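Local atomic coordinates of TATA-box-binding protein (Sulfolobus acidocaldarius, PDB entry 1MP9), a protein that probably acts as a general transcription factor, binding the TATA box close to the transcription start and helping to activate archaeal genes transcribed by RNA polymerase. Residues 29-34 / 40-45; 36-41 / 92-97. All blocks are in the same frame, centred on the assembly; numbering follows the deposited sequence.

Contact 1 (29-34 / 40-45)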
ATOM      1  N   ASP A  29       0.256  32.765 -16.815  1.00 25.85           N
ATOM      2  CA  ASP A  29       1.493  32.812 -17.568  1.00 24.92           C
ATOM      3  C   ASP A  29       2.570  32.627 -16.493  1.00 22.78           C
ATOM      4  O   ASP A  29       2.899  33.555 -15.747  1.00 22.43           O
ATOM      5  CB  ASP A  29       1.631  34.170 -18.268  1.00 25.05           C
ATOM      6  CG  ASP A  29       2.951  34.322 -19.014  1.00 29.43           C
ATOM      7  OD1 ASP A  29       3.978  33.762 -18.571  1.00 29.57           O
ATOM      8  OD2 ASP A  29       2.973  35.032 -20.045  1.00 29.25           O
ATOM      9  N   LEU A  30       3.102  31.411 -16.408  1.00 22.04           N
ATOM     10  CA  LEU A  30       4.126  31.085 -15.405  1.00 22.11           C
ATOM     11  C   LEU A  30       5.455  31.786 -15.629  1.00 21.85           C
ATOM     12  O   LEU A  30       6.179  32.092 -14.672  1.00 21.50           O
ATOM     13  CB  LEU A  30       4.295  29.545 -15.320  1.00 19.98           C
ATOM     14  CG  LEU A  30       2.971  28.856 -14.968  1.00 21.41           C
ATOM     15  CD1 LEU A  30       3.189  27.342 -14.913  1.00 22.95           C
ATOM     16  CD2 LEU A  30       2.420  29.348 -13.611  1.00 20.41           C
ATOM     17  N   TYR A  31       5.800  32.059 -16.892  1.00 22.30           N
ATOM     18  CA  TYR A  31       7.047  32.783 -17.143  1.00 22.90           C
ATOM     19  C   TYR A  31       6.923  34.156 -16.491  1.00 21.88           C
ATOM     20  O   TYR A  31       7.829  34.648 -15.791  1.00 19.15           O
ATOM     21  CB  TYR A  31       7.294  32.963 -18.650  1.00 23.95           C
ATOM     22  CG  TYR A  31       7.563  31.676 -19.418  1.00 25.21           C
ATOM     23  CD1 TYR A  31       6.565  31.081 -20.171  1.00 24.99           C
ATOM     24  CD2 TYR A  31       8.839  31.073 -19.404  1.00 25.70           C
ATOM     25  CE1 TYR A  31       6.812  29.910 -20.899  1.00 26.83           C
ATOM     26  CE2 TYR A  31       9.099  29.903 -20.140  1.00 26.05           C
ATOM     27  CZ  TYR A  31       8.079  29.340 -20.878  1.00 25.99           C
ATOM     28  OH  TYR A  31       8.304  28.233 -21.635  1.00 26.49           O
ATOM     29  N   ALA A  32       5.785  34.786 -16.737  1.00 23.16           N
ATOM     30  CA  ALA A  32       5.523  36.117 -16.181  1.00 24.80           C
ATOM     31  C   ALA A  32       5.500  36.061 -14.660  1.00 24.95           C
ATOM     32  O   ALA A  32       6.076  36.922 -13.994  1.00 26.37           O
ATOM     33  CB  ALA A  32       4.165  36.669 -16.723  1.00 24.07           C
ATOM     34  N   MET A  33       4.876  35.022 -14.106  1.00 25.36           N
ATOM     35  CA  MET A  33       4.790  34.913 -12.655  1.00 25.75           C
ATOM     36  C   MET A  33       6.154  34.720 -12.016  1.00 25.91           C
ATOM     37  O   MET A  33       6.457  35.343 -11.004  1.00 23.47           O
ATOM     38  CB  MET A  33       3.843  33.771 -12.251  1.00 26.37           C
ATOM     39  CG  MET A  33       3.629  33.667 -10.758  1.00 27.64           C
ATOM     40  SD  MET A  33       2.518  32.320 -10.338  1.00 28.89           S
ATOM     41  CE  MET A  33       0.910  32.961 -10.715  1.00 30.40           C
ATOM     42  N   GLU A  34       6.992  33.872 -12.611  1.00 28.01           N
ATOM     43  CA  GLU A  34       8.337  33.634 -12.074  1.00 28.36           C
ATOM     44  C   GLU A  34       9.121  34.939 -12.016  1.00 31.23           C
ATOM     45  O   GLU A  34       9.825  35.212 -11.036  1.00 32.18           O
ATOM     46  CB  GLU A  34       9.082  32.640 -12.957  1.00 28.73           C
ATOM     47  CG  GLU A  34      10.422  32.180 -12.425  1.00 29.58           C
ATOM     48  CD  GLU A  34      11.541  33.172 -12.658  1.00 32.73           C
ATOM     49  OE1 GLU A  34      11.591  33.790 -13.750  1.00 34.82           O
ATOM     50  OE2 GLU A  34      12.390  33.323 -11.749  1.00 34.40           O
ATOM     51  N   VAL A  40      10.962  32.195  -6.772  1.00 34.33           N
ATOM     52  CA  VAL A  40      10.149  31.032  -7.095  1.00 31.83           C
ATOM     53  C   VAL A  40      10.878  30.352  -8.241  1.00 31.91           C
ATOM     54  O   VAL A  40      11.785  30.922  -8.844  1.00 31.60           O
ATOM     55  CB  VAL A  40       8.702  31.391  -7.540  1.00 31.87           C
ATOM     56  CG1 VAL A  40       7.928  31.992  -6.359  1.00 29.73           C
ATOM     57  CG2 VAL A  40       8.722  32.340  -8.762  1.00 29.93           C
ATOM     58  N   GLU A  41      10.487  29.136  -8.565  1.00 31.96           N
ATOM     59  CA  GLU A  41      11.162  28.440  -9.632  1.00 32.88           C
ATOM     60  C   GLU A  41      10.219  27.969 -10.727  1.00 32.32           C
ATOM     61  O   GLU A  41       9.131  27.437 -10.443  1.00 32.15           O
ATOM     62  CB  GLU A  41      11.905  27.252  -9.044  1.00 35.84           C
ATOM     63  CG  GLU A  41      12.798  26.549 -10.027  1.00 43.07           C
ATOM     64  CD  GLU A  41      13.758  25.610  -9.328  1.00 47.15           C
ATOM     65  OE1 GLU A  41      13.332  24.646  -8.675  1.00 47.93           O
ATOM     66  OE2 GLU A  41      15.069  25.892  -9.449  1.00 48.98           O
ATOM     67  N   TYR A  42      10.647  28.146 -11.978  1.00 29.59           N
ATOM     68  CA  TYR A  42       9.849  27.709 -13.114  1.00 27.90           C
ATOM     69  C   TYR A  42      10.733  27.330 -14.272  1.00 27.98           C
ATOM     70  O   TYR A  42      11.331  28.183 -14.905  1.00 26.45           O
ATOM     71  CB  TYR A  42       8.881  28.795 -13.578  1.00 26.79           C
ATOM     72  CG  TYR A  42       8.051  28.369 -14.772  1.00 25.73           C
ATOM     73  CD1 TYR A  42       7.300  27.185 -14.741  1.00 23.94           C
ATOM     74  CD2 TYR A  42       8.026  29.140 -15.940  1.00 25.80           C
ATOM     75  CE1 TYR A  42       6.553  26.788 -15.844  1.00 24.67           C
ATOM     76  CE2 TYR A  42       7.276  28.751 -17.057  1.00 24.67           C
ATOM     77  CZ  TYR A  42       6.548  27.579 -17.001  1.00 24.67           C
ATOM     78  OH  TYR A  42       5.829  27.185 -18.099  1.00 23.38           O
ATOM     79  N   ASP A  43      10.821  26.038 -14.543  1.00 27.23           N
ATOM     80  CA  ASP A  43      11.628  25.561 -15.656  1.00 29.59           C
ATOM     81  C   ASP A  43      10.766  24.489 -16.301  1.00 28.15           C
ATOM     82  O   ASP A  43      10.796  23.331 -15.906  1.00 27.18           O
ATOM     83  CB  ASP A  43      12.943  24.989 -15.137  1.00 31.10           C
ATOM     84  CG  ASP A  43      13.776  24.365 -16.238  1.00 35.24           C
ATOM     85  OD1 ASP A  43      13.282  24.275 -17.396  1.00 33.68           O
ATOM     86  OD2 ASP A  43      14.924  23.952 -15.928  1.00 38.04           O
ATOM     87  N   PRO A  44       9.989  24.872 -17.322  1.00 28.92           N
ATOM     88  CA  PRO A  44       9.122  23.888 -17.956  1.00 30.35           C
ATOM     89  C   PRO A  44       9.849  22.720 -18.594  1.00 31.06           C
ATOM     90  O   PRO A  44       9.217  21.736 -18.945  1.00 30.81           O
ATOM     91  CB  PRO A  44       8.282  24.737 -18.929  1.00 31.04           C
ATOM     92  CG  PRO A  44       9.262  25.826 -19.341  1.00 29.51           C
ATOM     93  CD  PRO A  44       9.996  26.156 -18.060  1.00 29.95           C
ATOM     94  N   ASP A  45      11.168  22.798 -18.735  1.00 32.11           N
ATOM     95  CA  ASP A  45      11.879  21.636 -19.288  1.00 33.76           C
ATOM     96  C   ASP A  45      12.053  20.558 -18.205  1.00 33.81           C
ATOM     97  O   ASP A  45      12.337  19.405 -18.512  1.00 33.87           O
ATOM     98  CB  ASP A  45      13.266  22.003 -19.818  1.00 35.20           C
ATOM     99  CG  ASP A  45      13.211  22.820 -21.091  1.00 38.57           C
ATOM    100  OD1 ASP A  45      12.327  22.555 -21.957  1.00 38.59           O
ATOM    101  OD2 ASP A  45      14.074  23.722 -21.229  1.00 41.17           O
TER
HETATM  102  O   HOH W   1      11.456  34.198  -9.261  1.00 37.51           O
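The backbones of helix 30-36 and the irregular chain after it come nearest at Glu34 and Val40, whose CA atoms are 5.9 Å apart, and no direct hydrogen bond links the two segments. A water spans them here instead, accepting from Val40 N and donating to Glu34 O. Close by, Val40 CG2 touches Glu34 CA at 3.6 Å. Tyr42 buries the largest area of any residue here. Its CG stands anti to the backbone N (chi1 179°), which extends the ring to the first turn of the helix. Leu30 CB sits over the centre of one ring face, 3.4 Å from the centroid of the Tyr42 ring and only 12° off its normal, a CH-pi contact; Leu30 CD1 adds a second touch at CE1. On the opposite face lies Pro44 CD, from two residues further on. Tyr42 also turns its CE2 edge onto the face of Tyr31: the Tyr31 and Tyr42 ring centroids are 5.0 Å apart with planes at 78°, a T-shaped pair. This is how the first repeat of the TBP fold fastens its short helix to the connection that leads into the outermost strand 50-54, against which Leu30 and Val40 also pack through Leu50. A serine in place of Tyr42 would probably strip Leu30 CB of its aromatic cover and take from the Tyr31 face the edge that rests on it. Tyr31 has a further neighbour, its OH lying 3.5 Å from Pro44 CG. At the other end of the Tyr42 side chain, the aliphatic part of Glu34 slants across it, with Glu34 CG 3.9 Å from Tyr42 CB. Asp29 fixes the start of the helix as its N-cap, its OD1 accepting from Ala32 N at 2.8 Å from above the carboxylate plane.

Contact 2 (36-41 / 92-97)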
ATOM      1  N   SER A  36       7.793  37.990 -11.962  1.00 34.48           N
ATOM      2  CA  SER A  36       7.142  38.914 -11.043  1.00 35.30           C
ATOM      3  C   SER A  36       7.314  38.585  -9.571  1.00 35.21           C
ATOM      4  O   SER A  36       7.573  39.474  -8.757  1.00 36.75           O
ATOM      5  CB  SER A  36       5.651  39.016 -11.347  1.00 36.37           C
ATOM      6  OG  SER A  36       5.456  39.738 -12.540  1.00 40.22           O
ATOM      7  N   VAL A  37       7.158  37.315  -9.224  1.00 33.52           N
ATOM      8  CA  VAL A  37       7.280  36.880  -7.837  1.00 33.24           C
ATOM      9  C   VAL A  37       8.718  36.492  -7.529  1.00 32.82           C
ATOM     10  O   VAL A  37       9.328  35.687  -8.219  1.00 33.21           O
ATOM     11  CB  VAL A  37       6.370  35.655  -7.547  1.00 31.75           C
ATOM     12  CG1 VAL A  37       6.439  35.279  -6.079  1.00 30.72           C
ATOM     13  CG2 VAL A  37       4.938  35.960  -7.967  1.00 31.33           C
ATOM     14  N   PRO A  38       9.279  37.064  -6.471  1.00 34.32           N
ATOM     15  CA  PRO A  38      10.654  36.741  -6.114  1.00 34.36           C
ATOM     16  C   PRO A  38      10.843  35.333  -5.569  1.00 35.53           C
ATOM     17  O   PRO A  38       9.941  34.741  -4.960  1.00 34.95           O
ATOM     18  CB  PRO A  38      10.990  37.805  -5.073  1.00 34.31           C
ATOM     19  CG  PRO A  38       9.710  37.997  -4.371  1.00 35.69           C
ATOM     20  CD  PRO A  38       8.671  37.987  -5.492  1.00 34.50           C
ATOM     21  N   ASN A  39      12.033  34.806  -5.819  1.00 36.20           N
ATOM     22  CA  ASN A  39      12.443  33.504  -5.335  1.00 38.22           C
ATOM     23  C   ASN A  39      11.533  32.300  -5.580  1.00 37.38           C
ATOM     24  O   ASN A  39      11.340  31.479  -4.681  1.00 39.15           O
ATOM     25  CB  ASN A  39      12.762  33.619  -3.840  1.00 40.85           C
ATOM     26  CG  ASN A  39      13.798  34.712  -3.548  1.00 44.24           C
ATOM     27  OD1 ASN A  39      14.968  34.627  -3.969  1.00 45.38           O
ATOM     28  ND2 ASN A  39      13.368  35.749  -2.845  1.00 45.35           N
ATOM     29  N   VAL A  40      10.962  32.195  -6.772  1.00 34.33           N
ATOM     30  CA  VAL A  40      10.149  31.032  -7.095  1.00 31.83           C
ATOM     31  C   VAL A  40      10.878  30.352  -8.241  1.00 31.91           C
ATOM     32  O   VAL A  40      11.785  30.922  -8.844  1.00 31.60           O
ATOM     33  CB  VAL A  40       8.702  31.391  -7.540  1.00 31.87           C
ATOM     34  CG1 VAL A  40       7.928  31.992  -6.359  1.00 29.73           C
ATOM     35  CG2 VAL A  40       8.722  32.340  -8.762  1.00 29.93           C
ATOM     36  N   GLU A  41      10.487  29.136  -8.565  1.00 31.96           N
ATOM     37  CA  GLU A  41      11.162  28.440  -9.632  1.00 32.88           C
ATOM     38  C   GLU A  41      10.219  27.969 -10.727  1.00 32.32           C
ATOM     39  O   GLU A  41       9.131  27.437 -10.443  1.00 32.15           O
ATOM     40  CB  GLU A  41      11.905  27.252  -9.044  1.00 35.84           C
ATOM     41  CG  GLU A  41      12.798  26.549 -10.027  1.00 43.07           C
ATOM     42  CD  GLU A  41      13.758  25.610  -9.328  1.00 47.15           C
ATOM     43  OE1 GLU A  41      13.332  24.646  -8.675  1.00 47.93           O
ATOM     44  OE2 GLU A  41      15.069  25.892  -9.449  1.00 48.98           O
ATOM     45  N   LYS A  92      -1.022  37.914  -5.152  1.00 39.10           N
ATOM     46  CA  LYS A  92      -1.751  39.162  -5.342  1.00 40.90           C
ATOM     47  C   LYS A  92      -0.779  40.341  -5.268  1.00 40.87           C
ATOM     48  O   LYS A  92      -0.739  41.161  -6.170  1.00 40.48           O
ATOM     49  CB  LYS A  92      -2.857  39.331  -4.278  1.00 40.61           C
ATOM     50  CG  LYS A  92      -4.074  38.421  -4.453  1.00 40.82           C
ATOM     51  CD  LYS A  92      -5.277  38.932  -3.669  1.00 43.87           C
ATOM     52  CE  LYS A  92      -4.939  39.223  -2.205  1.00 46.00           C
ATOM     53  NZ  LYS A  92      -6.067  39.836  -1.399  1.00 48.07           N
ATOM     54  N   LYS A  93       0.008  40.411  -4.199  1.00 41.37           N
ATOM     55  CA  LYS A  93       0.964  41.490  -4.041  1.00 42.42           C
ATOM     56  C   LYS A  93       1.832  41.669  -5.281  1.00 43.71           C
ATOM     57  O   LYS A  93       2.357  42.756  -5.529  1.00 43.92           O
ATOM     58  CB  LYS A  93       1.859  41.239  -2.829  1.00 43.07           C
ATOM     59  CG  LYS A  93       3.156  42.048  -2.815  1.00 43.95           C
ATOM     60  CD  LYS A  93       3.847  41.871  -1.471  1.00 46.15           C
ATOM     61  CE  LYS A  93       5.351  42.157  -1.511  1.00 47.67           C
ATOM     62  NZ  LYS A  93       5.697  43.560  -1.889  1.00 50.55           N
ATOM     63  N   TYR A  94       1.986  40.620  -6.074  1.00 43.24           N
ATOM     64  CA  TYR A  94       2.807  40.752  -7.262  1.00 42.57           C
ATOM     65  C   TYR A  94       2.089  40.648  -8.597  1.00 42.70           C
ATOM     66  O   TYR A  94       2.704  40.311  -9.607  1.00 42.22           O
ATOM     67  CB  TYR A  94       3.956  39.761  -7.204  1.00 42.12           C
ATOM     68  CG  TYR A  94       4.954  40.079  -6.121  1.00 41.55           C
ATOM     69  CD1 TYR A  94       5.794  41.191  -6.225  1.00 41.96           C
ATOM     70  CD2 TYR A  94       5.080  39.262  -5.000  1.00 42.12           C
ATOM     71  CE1 TYR A  94       6.737  41.477  -5.238  1.00 41.40           C
ATOM     72  CE2 TYR A  94       6.021  39.536  -4.007  1.00 42.11           C
ATOM     73  CZ  TYR A  94       6.846  40.642  -4.137  1.00 43.37           C
ATOM     74  OH  TYR A  94       7.812  40.878  -3.186  1.00 44.61           O
ATOM     75  N   GLY A  95       0.787  40.901  -8.626  1.00 43.54           N
ATOM     76  CA  GLY A  95       0.145  40.886  -9.928  1.00 45.26           C
ATOM     77  C   GLY A  95      -1.096  40.128 -10.345  1.00 47.17           C
ATOM     78  O   GLY A  95      -1.804  40.599 -11.238  1.00 47.16           O
ATOM     79  N   MET A  96      -1.387  38.968  -9.763  1.00 48.65           N
ATOM     80  CA  MET A  96      -2.571  38.260 -10.232  1.00 50.49           C
ATOM     81  C   MET A  96      -3.830  38.733  -9.536  1.00 51.12           C
ATOM     82  O   MET A  96      -3.797  39.167  -8.388  1.00 49.09           O
ATOM     83  CB  MET A  96      -2.417  36.732 -10.088  1.00 51.76           C
ATOM     84  CG  MET A  96      -2.581  36.177  -8.697  1.00 52.29           C
ATOM     85  SD  MET A  96      -2.654  34.364  -8.744  1.00 54.29           S
ATOM     86  CE  MET A  96      -4.323  34.134  -9.186  1.00 53.65           C
ATOM     87  N   GLN A  97      -4.941  38.660 -10.255  1.00 53.71           N
ATOM     88  CA  GLN A  97      -6.220  39.086  -9.715  1.00 56.29           C
ATOM     89  C   GLN A  97      -7.112  37.876  -9.565  1.00 57.52           C
ATOM     90  O   GLN A  97      -6.969  36.903 -10.308  1.00 58.08           O
ATOM     91  CB  GLN A  97      -6.897  40.086 -10.657  1.00 57.92           C
ATOM     92  CG  GLN A  97      -6.033  41.268 -11.073  1.00 59.72           C
ATOM     93  CD  GLN A  97      -5.435  42.018  -9.892  1.00 61.14           C
ATOM     94  OE1 GLN A  97      -4.671  41.400  -9.122  1.00 62.59           O
ATOM     95  NE2 GLN A  97      -5.718  43.230  -9.733  1.00 62.49           N
TER
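Tyr94, which packs against Ser36, Val37 and Pro38, stands in a turn closed by the hydrogen bond from Gly95 N to Lys92 O, 2.9 Å long. With Met96 N donating to the carbonyl one residue before Lys92, this makes a Schellman motif ending helix 77-93. Gly95 is its C-prime residue: at phi 128° a side chain would be jammed against the preceding carbonyl oxygen, which accounts for the glycine. No hydrogen bond joins the two segments, and the contact rests on the Tyr94 ring. Pro38 CD lies over one face, 3.7 Å from the centroid of the Tyr94 ring and 23° off its normal. That CH-pi contact is displaced toward the CE2-CZ side, and Pro38 CG continues it to the phenol end, 3.6 Å from Tyr94 OH. The opposite face is covered by the neighbouring Lys93, whose CG is 3.9 Å above the Tyr94 ring plane, so the ring is sandwiched between aliphatic groups. Because CG of Tyr94 lies anti to its carbonyl carbon (chi1 -68°), the ring is carried toward the chain of 36-38. At the base of the ring Val37 CG2 is a longer 4.0 Å from Tyr94 CB, while Ser36 O comes obliquely to within 3.5 Å of Tyr94 CD1. Ser36 OG itself makes a weak hydrogen bond back to Ala32 O. The contact thus sets the C-terminal end of the long helix 77-93 against the exit from the short helix 30-36, with Val37 also leaning on Phe52 of strand 50-54 and Met96 on Leu24 and Gln26.

In the fold
Contacts 1 and 2 meet in the chain that leaves helix 30-36, sharing Val40 and Glu41, and their centres are 10 Å apart. Both are only partly buried and lie far from the chain centre, about 27 and 28 Å between centres. Contact 1 is the larger, 363 against 186 Å², and includes the buried Leu30, as contact 2 includes the buried Val37. It joins a helix to its own following loop; contact 2 brings in the end of helix 77-93, its segment starting 51 residues after 36-41 ends. A tyrosine dominates each. In 29-34/40-45 it combines a T-shaped pair with CH-pi packing, beside a bridging water, whereas in 36-41/92-97 a proline CH-pi contact, a valine methyl and a carbonyl oxygen meet one tyrosine.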